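Local coordinates for pectinesterase 1 (Solanum lycopersicum, PDB 1XG2), which hydrolyses the methyl esters of pectin, releasing methanol and leaving galacturonate units, and may act in cell wall metabolism during fruit growth and ripening, at residues Val111-Gly116 with Gln141-Ser146; Tyr130-Tyr135 with Thr151-Phe156. One frame throughout, in Å; residues are numbered along the deposited sequence.

Interaction 1. Residues Val111-Gly116 with Gln141-Ser146; sequences VALRVG and QFYRDS
V115 and Q141, the closest CA pair at 8.1 Å, face each other from strands 113-115 and 141-144, whose axes come no closer than 10.6 Å, with their directions at 141°; the strands do not pair, and side chains carry most of the contact. V115 and Q141 slide past one another in opposite directions: the extended Q141 side chain brings its amide alongside the valine, with V115 CG1 3.5 Å from Q141 CD. The second branch of V115 serves a different neighbour. With CG1 anti to the backbone N (chi1 -177°), CG2 lies beside that N and meets the phenol tip to tip, 3.5 Å from Y143 OH. L113 completes the group at the edge of the same ring, near its plane, where L113 CD2 comes to 4.4 Å from Y143 CE2. Outside the two segments, F163 stacks on the Y143 ring and L134 packs against it. The contact is thus buried filling in the right-handed parallel beta-helix of pectin methylesterases, here the C-terminal section of a longer protein whose N-terminal section belongs to the PMEI family, with residues from two different sheets, each of parallel strands, meeting in the core.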
ATOM      1  N   VAL A 111       6.060 -11.736  -1.011  1.00 10.73           N
ATOM      2  CA  VAL A 111       5.729 -10.570  -1.825  1.00 10.30           C
ATOM      3  C   VAL A 111       6.645 -10.478  -3.037  1.00  9.88           C
ATOM      4  O   VAL A 111       7.866 -10.655  -2.919  1.00 10.28           O
ATOM      5  CB  VAL A 111       5.852  -9.270  -0.981  1.00 10.29           C
ATOM      6  CG1 VAL A 111       5.624  -7.993  -1.866  1.00  9.59           C
ATOM      7  CG2 VAL A 111       4.900  -9.297   0.192  1.00 10.21           C
ATOM      8  N   ALA A 112       6.057 -10.216  -4.207  1.00  9.66           N
ATOM      9  CA  ALA A 112       6.839  -9.865  -5.383  1.00  8.95           C
ATOM     10  C   ALA A 112       7.246  -8.394  -5.322  1.00  9.01           C
ATOM     11  O   ALA A 112       8.433  -8.068  -5.190  1.00  9.91           O
ATOM     12  CB  ALA A 112       6.076 -10.174  -6.656  1.00  9.28           C
ATOM     13  N   LEU A 113       6.263  -7.508  -5.370  1.00  9.10           N
ATOM     14  CA  LEU A 113       6.502  -6.073  -5.337  1.00  9.13           C
ATOM     15  C   LEU A 113       5.869  -5.413  -4.117  1.00  9.11           C
ATOM     16  O   LEU A 113       4.677  -5.582  -3.860  1.00  9.07           O
ATOM     17  CB  LEU A 113       5.923  -5.429  -6.594  1.00  8.91           C
ATOM     18  CG  LEU A 113       6.011  -3.906  -6.721  1.00  9.71           C
ATOM     19  CD1 LEU A 113       7.444  -3.441  -6.891  1.00 10.44           C
ATOM     20  CD2 LEU A 113       5.150  -3.462  -7.890  1.00 11.24           C
ATOM     21  N   ARG A 114       6.659  -4.628  -3.397  1.00  8.91           N
ATOM     22  CA  ARG A 114       6.120  -3.714  -2.394  1.00  9.16           C
ATOM     23  C   ARG A 114       6.352  -2.279  -2.829  1.00  9.08           C
ATOM     24  O   ARG A 114       7.463  -1.887  -3.172  1.00  7.78           O
ATOM     25  CB  ARG A 114       6.726  -3.940  -1.018  1.00  9.40           C
ATOM     26  CG  ARG A 114       6.397  -2.832  -0.021  1.00 10.16           C
ATOM     27  CD  ARG A 114       6.674  -3.211   1.417  1.00 12.23           C
ATOM     28  NE  ARG A 114       8.087  -3.512   1.637  1.00 12.22           N
ATOM     29  CZ  ARG A 114       9.060  -2.600   1.727  1.00 12.72           C
ATOM     30  NH1 ARG A 114       8.803  -1.303   1.630  1.00 13.03           N
ATOM     31  NH2 ARG A 114      10.312  -2.999   1.931  1.00 12.78           N
ATOM     32  N   VAL A 115       5.284  -1.495  -2.807  1.00  9.15           N
ATOM     33  CA  VAL A 115       5.375  -0.076  -3.089  1.00  9.34           C
ATOM     34  C   VAL A 115       4.834   0.724  -1.912  1.00  9.79           C
ATOM     35  O   VAL A 115       3.707   0.507  -1.480  1.00  9.15           O
ATOM     36  CB  VAL A 115       4.609   0.269  -4.362  1.00  9.73           C
ATOM     37  CG1 VAL A 115       4.758   1.738  -4.688  1.00 11.76           C
ATOM     38  CG2 VAL A 115       5.109  -0.601  -5.543  1.00 10.16           C
ATOM     39  N   GLY A 116       5.664   1.632  -1.400  1.00  9.88           N
ATOM     40  CA  GLY A 116       5.278   2.657  -0.434  1.00 10.23           C
ATOM     41  C   GLY A 116       5.779   4.029  -0.882  1.00 10.60           C
ATOM     42  O   GLY A 116       6.148   4.859  -0.058  1.00 10.90           O
ATOM     43  N   GLN A 141      -0.722   5.517  -5.552  1.00  8.42           N
ATOM     44  CA  GLN A 141      -0.173   4.626  -6.572  1.00  8.59           C
ATOM     45  C   GLN A 141      -1.173   4.435  -7.719  1.00  7.98           C
ATOM     46  O   GLN A 141      -2.380   4.407  -7.508  1.00  8.23           O
ATOM     47  CB  GLN A 141       0.192   3.263  -5.968  1.00  8.75           C
ATOM     48  CG  GLN A 141       0.979   3.345  -4.664  1.00  8.80           C
ATOM     49  CD  GLN A 141       1.317   2.002  -4.040  1.00  9.93           C
ATOM     50  OE1 GLN A 141       1.694   1.945  -2.859  1.00 11.20           O
ATOM     51  NE2 GLN A 141       1.207   0.943  -4.805  1.00  5.39           N
ATOM     52  N   PHE A 142      -0.634   4.301  -8.921  1.00  7.76           N
ATOM     53  CA  PHE A 142      -1.404   4.052 -10.125  1.00  8.30           C
ATOM     54  C   PHE A 142      -0.775   2.884 -10.867  1.00  8.28           C
ATOM     55  O   PHE A 142       0.431   2.905 -11.176  1.00  8.33           O
ATOM     56  CB  PHE A 142      -1.400   5.300 -11.000  1.00  8.18           C
ATOM     57  CG  PHE A 142      -2.243   5.194 -12.243  1.00  8.05           C
ATOM     58  CD1 PHE A 142      -3.606   4.975 -12.171  1.00  9.95           C
ATOM     59  CD2 PHE A 142      -1.659   5.346 -13.497  1.00  9.68           C
ATOM     60  CE1 PHE A 142      -4.361   4.876 -13.336  1.00 11.45           C
ATOM     61  CE2 PHE A 142      -2.424   5.269 -14.664  1.00  9.39           C
ATOM     62  CZ  PHE A 142      -3.755   5.025 -14.579  1.00  9.97           C
ATOM     63  N   TYR A 143      -1.606   1.889 -11.156  1.00  8.48           N
ATOM     64  CA  TYR A 143      -1.244   0.714 -11.926  1.00  9.06           C
ATOM     65  C   TYR A 143      -2.026   0.735 -13.231  1.00  9.48           C
ATOM     66  O   TYR A 143      -3.240   0.870 -13.225  1.00  9.80           O
ATOM     67  CB  TYR A 143      -1.564  -0.572 -11.154  1.00  9.39           C
ATOM     68  CG  TYR A 143      -0.686  -0.725  -9.943  1.00  8.13           C
ATOM     69  CD1 TYR A 143      -0.910   0.043  -8.792  1.00  9.26           C
ATOM     70  CD2 TYR A 143       0.363  -1.628  -9.928  1.00  8.08           C
ATOM     71  CE1 TYR A 143      -0.103  -0.085  -7.672  1.00  8.20           C
ATOM     72  CE2 TYR A 143       1.189  -1.754  -8.804  1.00  8.26           C
ATOM     73  CZ  TYR A 143       0.959  -0.962  -7.693  1.00  8.23           C
ATOM     74  OH  TYR A 143       1.774  -1.064  -6.583  1.00  9.04           O
ATOM     75  N   ARG A 144      -1.315   0.595 -14.338  1.00  9.83           N
ATOM     76  CA  ARG A 144      -1.897   0.721 -15.663  1.00 10.18           C
ATOM     77  C   ARG A 144      -1.351  -0.353 -16.587  1.00 10.19           C
ATOM     78  O   ARG A 144      -0.144  -0.601 -16.623  1.00  9.65           O
ATOM     79  CB  ARG A 144      -1.579   2.105 -16.215  1.00 10.55           C
ATOM     80  CG  ARG A 144      -2.067   2.384 -17.622  1.00 11.68           C
ATOM     81  CD  ARG A 144      -3.580   2.537 -17.766  1.00 12.65           C
ATOM     82  NE  ARG A 144      -3.939   2.579 -19.183  1.00 12.68           N
ATOM     83  CZ  ARG A 144      -4.966   3.246 -19.702  1.00 13.13           C
ATOM     84  NH1 ARG A 144      -5.811   3.935 -18.937  1.00 12.36           N
ATOM     85  NH2 ARG A 144      -5.159   3.211 -21.015  1.00 13.82           N
ATOM     86  N   ASP A 145      -2.249  -0.952 -17.372  1.00 11.05           N
ATOM     87  CA  ASP A 145      -1.879  -1.895 -18.423  1.00 11.75           C
ATOM     88  C   ASP A 145      -0.998  -3.044 -17.915  1.00 11.71           C
ATOM     89  O   ASP A 145      -0.114  -3.513 -18.622  1.00 11.63           O
ATOM     90  CB  ASP A 145      -1.169  -1.158 -19.561  1.00 12.63           C
ATOM     91  CG  ASP A 145      -2.099  -0.236 -20.342  1.00 15.34           C
ATOM     92  OD1 ASP A 145      -1.575   0.586 -21.122  1.00 19.43           O
ATOM     93  OD2 ASP A 145      -3.342  -0.259 -20.249  1.00 16.64           O
ATOM     94  N   SER A 146      -1.240  -3.486 -16.683  1.00 11.52           N
ATOM     95  CA  SER A 146      -0.349  -4.441 -16.037  1.00 11.37           C
ATOM     96  C   SER A 146      -1.072  -5.758 -15.770  1.00 11.52           C
ATOM     97  O   SER A 146      -2.297  -5.833 -15.804  1.00 11.07           O
ATOM     98  CB  SER A 146       0.218  -3.842 -14.742  1.00 11.93           C
ATOM     99  OG  SER A 146       1.126  -2.776 -15.018  1.00 10.81           O
TER

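Interaction 2. Residues Tyr130-Tyr135 with Thr151-Phe156; sequences YQDTLY and TVDFIF
Y130 and T151 begin a run of four backbone hydrogen bonds between neighbouring coils. T151 N donates to Y130 O at 2.8 Å, and D132 N to V152 O at 3.0 Å. Further along, L134 uses both its polar backbone atoms: L134 N reaches F154 O at 2.9 Å, and L134 O accepts from F156 N at 3.0 Å, the pattern of parallel strands. The predicted catalytic groups lie beside this pairing. One water accepts from Q131 NE2 and donates to D132 OD1 (2.8 Å) and to D153 OD2 (2.6 Å), linking the probable transition-state stabiliser, proton donor and nucleophile; R221 forms a salt bridge with D153 OD1. T133 OG1 is hydrogen-bonded to T149 O. F156, its CG between backbone N and carbonyl carbon (chi1 76°), swings its ring between two flat groups. The D132 carboxylate stacks on one face, while on the opposite face the Y135 ring forms an offset stack, centroids 4.2 Å apart and planes at 23°. An alanine in place of Y135 would probably remove the offset stack and leave the F156 ring freer to turn against the D132 carboxylate. Strand 134-136 lies between 113-115 and 155-157, with 179-184 beyond, and T114 of the inhibitor chain packs on Y135.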
ATOM      1  N   TYR A 130       2.141 -15.824  -5.368  1.00 10.76           N
ATOM      2  CA  TYR A 130       0.970 -16.550  -4.890  1.00 11.65           C
ATOM      3  C   TYR A 130       0.291 -15.754  -3.782  1.00 11.53           C
ATOM      4  O   TYR A 130      -0.525 -14.885  -4.086  1.00 11.69           O
ATOM      5  CB  TYR A 130       1.356 -17.972  -4.446  1.00 12.30           C
ATOM      6  CG  TYR A 130       1.635 -18.876  -5.613  1.00 13.21           C
ATOM      7  CD1 TYR A 130       2.845 -18.799  -6.288  1.00 16.06           C
ATOM      8  CD2 TYR A 130       0.671 -19.757  -6.087  1.00 13.93           C
ATOM      9  CE1 TYR A 130       3.108 -19.606  -7.364  1.00 18.47           C
ATOM     10  CE2 TYR A 130       0.926 -20.556  -7.179  1.00 16.88           C
ATOM     11  CZ  TYR A 130       2.143 -20.474  -7.809  1.00 18.21           C
ATOM     12  OH  TYR A 130       2.413 -21.268  -8.888  1.00 24.02           O
ATOM     13  N   GLN A 131       0.616 -16.025  -2.517  1.00 11.16           N
ATOM     14  CA  GLN A 131       0.011 -15.285  -1.417  1.00 11.49           C
ATOM     15  C   GLN A 131       0.742 -13.951  -1.248  1.00 10.59           C
ATOM     16  O   GLN A 131       1.961 -13.931  -1.171  1.00 10.72           O
ATOM     17  CB  GLN A 131       0.039 -16.105  -0.109  1.00 11.70           C
ATOM     18  CG  GLN A 131      -0.436 -15.330   1.135  1.00 12.46           C
ATOM     19  CD  GLN A 131      -0.782 -16.230   2.312  1.00 14.75           C
ATOM     20  OE1 GLN A 131      -0.479 -17.432   2.301  1.00 16.11           O
ATOM     21  NE2 GLN A 131      -1.411 -15.653   3.334  1.00 14.69           N
ATOM     22  N   ASP A 132      -0.012 -12.847  -1.223  1.00 10.82           N
ATOM     23  CA  ASP A 132       0.528 -11.502  -0.974  1.00 10.73           C
ATOM     24  C   ASP A 132       1.442 -10.997  -2.109  1.00 10.22           C
ATOM     25  O   ASP A 132       2.438 -10.329  -1.862  1.00  9.79           O
ATOM     26  CB  ASP A 132       1.307 -11.430   0.341  1.00 11.21           C
ATOM     27  CG  ASP A 132       0.423 -11.412   1.561  1.00 14.45           C
ATOM     28  OD1 ASP A 132      -0.765 -11.771   1.460  1.00 18.19           O
ATOM     29  OD2 ASP A 132       0.856 -11.050   2.691  1.00 19.44           O
ATOM     30  N   THR A 133       1.099 -11.306  -3.346  1.00  9.96           N
ATOM     31  CA  THR A 133       1.909 -10.887  -4.494  1.00  9.56           C
ATOM     32  C   THR A 133       2.316  -9.414  -4.486  1.00  9.39           C
ATOM     33  O   THR A 133       3.486  -9.101  -4.660  1.00  8.80           O
ATOM     34  CB  THR A 133       1.110 -11.148  -5.780  1.00 10.05           C
ATOM     35  OG1 THR A 133       0.933 -12.555  -5.960  1.00  9.41           O
ATOM     36  CG2 THR A 133       1.888 -10.693  -6.999  1.00 10.52           C
ATOM     37  N   LEU A 134       1.328  -8.530  -4.293  1.00  8.35           N
ATOM     38  CA  LEU A 134       1.510  -7.090  -4.454  1.00  8.60           C
ATOM     39  C   LEU A 134       1.124  -6.359  -3.184  1.00  8.70           C
ATOM     40  O   LEU A 134      -0.056  -6.260  -2.834  1.00  8.48           O
ATOM     41  CB  LEU A 134       0.687  -6.565  -5.640  1.00  8.60           C
ATOM     42  CG  LEU A 134       0.700  -5.048  -5.846  1.00  8.87           C
ATOM     43  CD1 LEU A 134       2.128  -4.579  -6.089  1.00  9.74           C
ATOM     44  CD2 LEU A 134      -0.205  -4.633  -6.992  1.00 11.71           C
ATOM     45  N   TYR A 135       2.143  -5.856  -2.498  1.00  8.89           N
ATOM     46  CA  TYR A 135       1.994  -5.076  -1.281  1.00  8.85           C
ATOM     47  C   TYR A 135       1.972  -3.597  -1.647  1.00  9.03           C
ATOM     48  O   TYR A 135       3.015  -2.929  -1.650  1.00  7.99           O
ATOM     49  CB  TYR A 135       3.181  -5.376  -0.342  1.00  8.60           C
ATOM     50  CG  TYR A 135       2.983  -5.107   1.135  1.00  8.80           C
ATOM     51  CD1 TYR A 135       1.909  -4.378   1.620  1.00  8.77           C
ATOM     52  CD2 TYR A 135       3.889  -5.633   2.058  1.00 10.37           C
ATOM     53  CE1 TYR A 135       1.744  -4.159   2.986  1.00 11.69           C
ATOM     54  CE2 TYR A 135       3.738  -5.429   3.407  1.00  9.38           C
ATOM     55  CZ  TYR A 135       2.676  -4.697   3.876  1.00 11.37           C
ATOM     56  OH  TYR A 135       2.564  -4.517   5.236  1.00 15.30           O
ATOM     57  N   THR A 151      -2.813 -15.649  -5.440  1.00 11.84           N
ATOM     58  CA  THR A 151      -3.838 -16.504  -4.860  1.00 12.10           C
ATOM     59  C   THR A 151      -4.522 -15.810  -3.691  1.00 11.96           C
ATOM     60  O   THR A 151      -5.576 -15.194  -3.868  1.00 12.16           O
ATOM     61  CB  THR A 151      -3.219 -17.825  -4.394  1.00 11.91           C
ATOM     62  OG1 THR A 151      -2.038 -17.561  -3.628  1.00 11.79           O
ATOM     63  CG2 THR A 151      -2.758 -18.639  -5.565  1.00 11.30           C
ATOM     64  N   VAL A 152      -3.904 -15.899  -2.512  1.00 12.46           N
ATOM     65  CA  VAL A 152      -4.479 -15.410  -1.272  1.00 12.84           C
ATOM     66  C   VAL A 152      -3.998 -13.975  -1.017  1.00 12.70           C
ATOM     67  O   VAL A 152      -2.804 -13.738  -0.873  1.00 12.68           O
ATOM     68  CB  VAL A 152      -4.059 -16.311  -0.067  1.00 13.25           C
ATOM     69  CG1 VAL A 152      -4.624 -15.775   1.231  1.00 13.70           C
ATOM     70  CG2 VAL A 152      -4.479 -17.782  -0.288  1.00 14.22           C
ATOM     71  N   ASP A 153      -4.943 -13.035  -0.988  1.00 11.95           N
ATOM     72  CA  ASP A 153      -4.694 -11.637  -0.646  1.00 11.65           C
ATOM     73  C   ASP A 153      -3.654 -11.027  -1.569  1.00 11.35           C
ATOM     74  O   ASP A 153      -2.698 -10.428  -1.096  1.00 11.29           O
ATOM     75  CB  ASP A 153      -4.182 -11.510   0.801  1.00 11.79           C
ATOM     76  CG  ASP A 153      -5.155 -12.031   1.826  1.00 12.60           C
ATOM     77  OD1 ASP A 153      -6.357 -12.246   1.507  1.00 12.66           O
ATOM     78  OD2 ASP A 153      -4.792 -12.251   2.996  1.00 12.43           O
ATOM     79  N   PHE A 154      -3.810 -11.191  -2.877  1.00 10.83           N
ATOM     80  CA  PHE A 154      -2.691 -10.884  -3.762  1.00 10.96           C
ATOM     81  C   PHE A 154      -2.522  -9.394  -4.094  1.00 10.62           C
ATOM     82  O   PHE A 154      -1.471  -8.978  -4.605  1.00 11.15           O
ATOM     83  CB  PHE A 154      -2.595 -11.859  -4.957  1.00 10.62           C
ATOM     84  CG  PHE A 154      -3.630 -11.696  -6.059  1.00 10.36           C
ATOM     85  CD1 PHE A 154      -3.421 -10.795  -7.087  1.00 11.07           C
ATOM     86  CD2 PHE A 154      -4.706 -12.575  -6.169  1.00  9.15           C
ATOM     87  CE1 PHE A 154      -4.312 -10.691  -8.138  1.00 10.13           C
ATOM     88  CE2 PHE A 154      -5.590 -12.494  -7.241  1.00  8.80           C
ATOM     89  CZ  PHE A 154      -5.386 -11.530  -8.227  1.00 10.85           C
ATOM     90  N   ILE A 155      -3.511  -8.588  -3.722  1.00  9.91           N
ATOM     91  CA  ILE A 155      -3.345  -7.134  -3.684  1.00 10.17           C
ATOM     92  C   ILE A 155      -3.742  -6.660  -2.300  1.00  9.89           C
ATOM     93  O   ILE A 155      -4.921  -6.674  -1.945  1.00 10.02           O
ATOM     94  CB  ILE A 155      -4.193  -6.427  -4.743  1.00 10.44           C
ATOM     95  CG1 ILE A 155      -3.828  -6.924  -6.138  1.00 10.66           C
ATOM     96  CG2 ILE A 155      -3.966  -4.918  -4.674  1.00 11.75           C
ATOM     97  CD1 ILE A 155      -4.765  -6.440  -7.220  1.00 12.28           C
ATOM     98  N   PHE A 156      -2.759  -6.247  -1.507  1.00  9.80           N
ATOM     99  CA  PHE A 156      -3.018  -5.948  -0.104  1.00  9.28           C
ATOM    100  C   PHE A 156      -2.204  -4.758   0.382  1.00  9.13           C
ATOM    101  O   PHE A 156      -1.217  -4.384  -0.241  1.00  8.99           O
ATOM    102  CB  PHE A 156      -2.749  -7.187   0.766  1.00  9.37           C
ATOM    103  CG  PHE A 156      -1.296  -7.475   0.983  1.00  9.30           C
ATOM    104  CD1 PHE A 156      -0.706  -7.256   2.226  1.00 10.72           C
ATOM    105  CD2 PHE A 156      -0.513  -7.949  -0.046  1.00  9.21           C
ATOM    106  CE1 PHE A 156       0.640  -7.507   2.438  1.00  9.58           C
ATOM    107  CE2 PHE A 156       0.834  -8.211   0.162  1.00 10.91           C
ATOM    108  CZ  PHE A 156       1.409  -7.997   1.411  1.00  8.89           C
TER
HETATM  109  O   HOH W   1      -2.283 -12.845   3.493  1.00 22.71           O

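The four segments alternate along the chain, in the order 111-116, 130-135, 141-146, 151-156, and the centres of the two interactions lie 11 Å apart. Three of the four segments reach the same parallel sheet, where strands 113-115, 134-136 and 155-157 are consecutive; 141-146 belongs to a different sheet, the chain having turned there after strand 134-136. Interaction 2 therefore runs along a sheet from coil to coil, whereas interaction 1 spans the interior. They join directly through probable backbone hydrogen bonds, A112 N to T133 O at 2.8 Å and L113 O to Y135 N at 2.9 Å. The L113 side chain thus lies about 10 Å from that of the predicted proton donor, D132.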